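PDB 5UZN: AT27789p, which probably binds RNA, mRNA included, this chain being the third quasi-RNA recognition motif (qRRM3) of Glorund, the Drosophila hnRNP F/H homologue. Local coordinates for residues Y11-R16 and K29-I34. Numbering follows the deposited sequence.
Sequences YTIHMR and KFFEPI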
loop_
_atom_site.group_PDB
_atom_site.type_symbol
_atom_site.label_atom_id
_atom_site.label_comp_id
_atom_site.label_asym_id
_atom_site.label_seq_id
_atom_site.Cartn_x
_atom_site.Cartn_y
_atom_site.Cartn_z
ATOM N N TYR A 11 -1.285 11.464 1.310
ATOM C CA TYR A 11 -1.925 10.804 2.444
ATOM C C TYR A 11 -1.582 9.319 2.407
ATOM O O TYR A 11 -1.872 8.628 1.421
ATOM C CB TYR A 11 -3.433 11.020 2.411
ATOM C CG TYR A 11 -3.791 12.487 2.415
ATOM C CD1 TYR A 11 -3.808 13.230 1.233
ATOM C CD2 TYR A 11 -4.104 13.134 3.603
ATOM C CE1 TYR A 11 -4.126 14.574 1.237
ATOM C CE2 TYR A 11 -4.428 14.493 3.619
ATOM C CZ TYR A 11 -4.436 15.203 2.429
ATOM O OH TYR A 11 -4.751 16.545 2.430
ATOM N N THR A 12 -0.991 8.828 3.487
ATOM C CA THR A 12 -0.209 7.598 3.459
ATOM C C THR A 12 -0.911 6.446 4.164
ATOM O O THR A 12 -1.406 6.599 5.291
ATOM C CB THR A 12 1.143 7.850 4.104
ATOM O OG1 THR A 12 1.749 8.934 3.415
ATOM C CG2 THR A 12 2.023 6.616 4.002
ATOM N N ILE A 13 -0.913 5.287 3.510
ATOM C CA ILE A 13 -1.355 4.027 4.097
ATOM C C ILE A 13 -0.146 3.106 4.148
ATOM O O ILE A 13 0.411 2.751 3.100
ATOM C CB ILE A 13 -2.482 3.389 3.284
ATOM C CG1 ILE A 13 -3.731 4.271 3.283
ATOM C CG2 ILE A 13 -2.818 2.010 3.836
ATOM C CD1 ILE A 13 -4.878 3.593 2.546
ATOM N N HIS A 14 0.278 2.753 5.361
ATOM C CA HIS A 14 1.374 1.823 5.568
ATOM C C HIS A 14 0.795 0.420 5.585
ATOM O O HIS A 14 -0.295 0.200 6.109
ATOM C CB HIS A 14 2.119 2.131 6.877
ATOM C CG HIS A 14 3.268 1.210 7.135
ATOM N ND1 HIS A 14 4.355 1.129 6.289
ATOM C CD2 HIS A 14 3.482 0.297 8.116
ATOM C CE1 HIS A 14 5.196 0.211 6.744
ATOM N NE2 HIS A 14 4.690 -0.310 7.848
ATOM N N MET A 15 1.494 -0.517 4.948
ATOM C CA MET A 15 0.962 -1.853 4.713
ATOM C C MET A 15 1.915 -2.879 5.296
ATOM O O MET A 15 3.119 -2.785 5.097
ATOM C CB MET A 15 0.748 -2.117 3.206
ATOM C CG MET A 15 0.041 -0.998 2.451
ATOM S SD MET A 15 0.061 -1.187 0.660
ATOM C CE MET A 15 -1.125 -2.532 0.487
ATOM N N ARG A 16 1.387 -3.853 6.026
ATOM C CA ARG A 16 2.196 -4.966 6.492
ATOM C C ARG A 16 1.626 -6.294 6.012
ATOM O O ARG A 16 0.434 -6.404 5.700
ATOM C CB ARG A 16 2.312 -4.959 8.018
ATOM C CG ARG A 16 2.971 -3.694 8.544
ATOM C CD ARG A 16 3.100 -3.711 10.051
ATOM N NE ARG A 16 4.293 -4.415 10.482
ATOM C CZ ARG A 16 5.500 -3.860 10.459
ATOM N NH1 ARG A 16 5.643 -2.602 10.021
ATOM N NH2 ARG A 16 6.550 -4.544 10.891
ATOM N N LYS A 29 -3.175 -3.148 -7.716
ATOM C CA LYS A 29 -4.329 -4.036 -7.887
ATOM C C LYS A 29 -5.137 -4.159 -6.608
ATOM O O LYS A 29 -6.364 -4.314 -6.654
ATOM C CB LYS A 29 -3.875 -5.427 -8.333
ATOM C CG LYS A 29 -3.352 -5.488 -9.759
ATOM C CD LYS A 29 -2.888 -6.900 -10.113
ATOM C CE LYS A 29 -2.309 -6.967 -11.528
ATOM N NZ LYS A 29 -1.761 -8.323 -11.852
ATOM N N PHE A 30 -4.459 -4.081 -5.465
ATOM C CA PHE A 30 -5.100 -4.226 -4.164
ATOM C C PHE A 30 -6.092 -3.097 -3.901
ATOM O O PHE A 30 -7.174 -3.333 -3.356
ATOM C CB PHE A 30 -4.015 -4.288 -3.082
ATOM C CG PHE A 30 -4.546 -4.549 -1.694
ATOM C CD1 PHE A 30 -4.804 -5.842 -1.272
ATOM C CD2 PHE A 30 -4.820 -3.503 -0.834
ATOM C CE1 PHE A 30 -5.297 -6.084 -0.015
ATOM C CE2 PHE A 30 -5.301 -3.749 0.440
ATOM C CZ PHE A 30 -5.542 -5.049 0.841
ATOM N N PHE A 31 -5.761 -1.872 -4.303
ATOM C CA PHE A 31 -6.612 -0.722 -4.026
ATOM C C PHE A 31 -7.521 -0.334 -5.184
ATOM O O PHE A 31 -8.241 0.665 -5.073
ATOM C CB PHE A 31 -5.759 0.492 -3.644
ATOM C CG PHE A 31 -5.054 0.349 -2.331
ATOM C CD1 PHE A 31 -5.780 0.261 -1.147
ATOM C CD2 PHE A 31 -3.677 0.316 -2.279
ATOM C CE1 PHE A 31 -5.136 0.138 0.058
ATOM C CE2 PHE A 31 -3.021 0.201 -1.076
ATOM C CZ PHE A 31 -3.752 0.101 0.093
ATOM N N GLU A 32 -7.498 -1.058 -6.299
ATOM C CA GLU A 32 -8.280 -0.603 -7.442
ATOM C C GLU A 32 -9.750 -0.684 -7.057
ATOM O O GLU A 32 -10.133 -1.568 -6.303
ATOM C CB GLU A 32 -7.979 -1.441 -8.699
ATOM C CG GLU A 32 -8.544 -2.840 -8.649
ATOM C CD GLU A 32 -7.983 -3.741 -9.728
ATOM O OE1 GLU A 32 -8.423 -4.909 -9.788
ATOM O OE2 GLU A 32 -7.093 -3.292 -10.495
ATOM N N PRO A 33 -10.593 0.231 -7.571
ATOM C CA PRO A 33 -10.354 1.308 -8.547
ATOM C C PRO A 33 -9.602 2.498 -8.001
ATOM O O PRO A 33 -9.206 3.385 -8.762
ATOM C CB PRO A 33 -11.771 1.742 -8.942
ATOM C CG PRO A 33 -12.582 1.448 -7.737
ATOM C CD PRO A 33 -12.005 0.184 -7.153
ATOM N N ILE A 34 -9.396 2.538 -6.707
ATOM C CA ILE A 34 -8.748 3.694 -6.112
ATOM C C ILE A 34 -7.258 3.641 -6.400
ATOM O O ILE A 34 -6.588 2.604 -6.315
ATOM C CB ILE A 34 -9.038 3.787 -4.607
ATOM C CG1 ILE A 34 -10.527 4.073 -4.379
ATOM C CG2 ILE A 34 -8.226 4.914 -3.989
ATOM C CD1 ILE A 34 -10.928 5.469 -4.768
#
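The sulfur of Met15 lies at the rim of the Phe31 ring, SD 5.0 Å from the ring centroid and 77° off its normal, an edge-on Met-aromatic contact. It illustrates how an RRM-like fold fills the core between its four-stranded antiparallel sheet and the helices packed on one side. Alternate residues of the central strand 11-16 do different work: Ile13 and Met15 point at helix 24-31, whereas His14 projects from the other face, its ND1 hydrogen-bonded to Asp54. The Met15 chain leaves the strand extended and then bends at chi3 (73°), which brings its methyl up to two rings at once. CE is 3.7 Å from Phe31 CE2. The same carbon lies 4.0 Å from Phe30 CD2, and it approaches each ring obliquely. The two phenylalanines also pack on each other, with Phe30 CD2 3.7 Å above the centre of one Phe31 face. With the thioether replaced by an alanine here, the Phe31 edge would probably lose its sulfur neighbour and a gap would open where CE now meets both rings. Beyond the pair, Met74 and Ile79 touch both Met15 and Phe30, while Phe57 meets Phe31 edge-to-face. Two residues earlier on the strand, Ile13 adds a looser apolar contact, its CD1 reaching to 4.3 Å from Phe31 CE1.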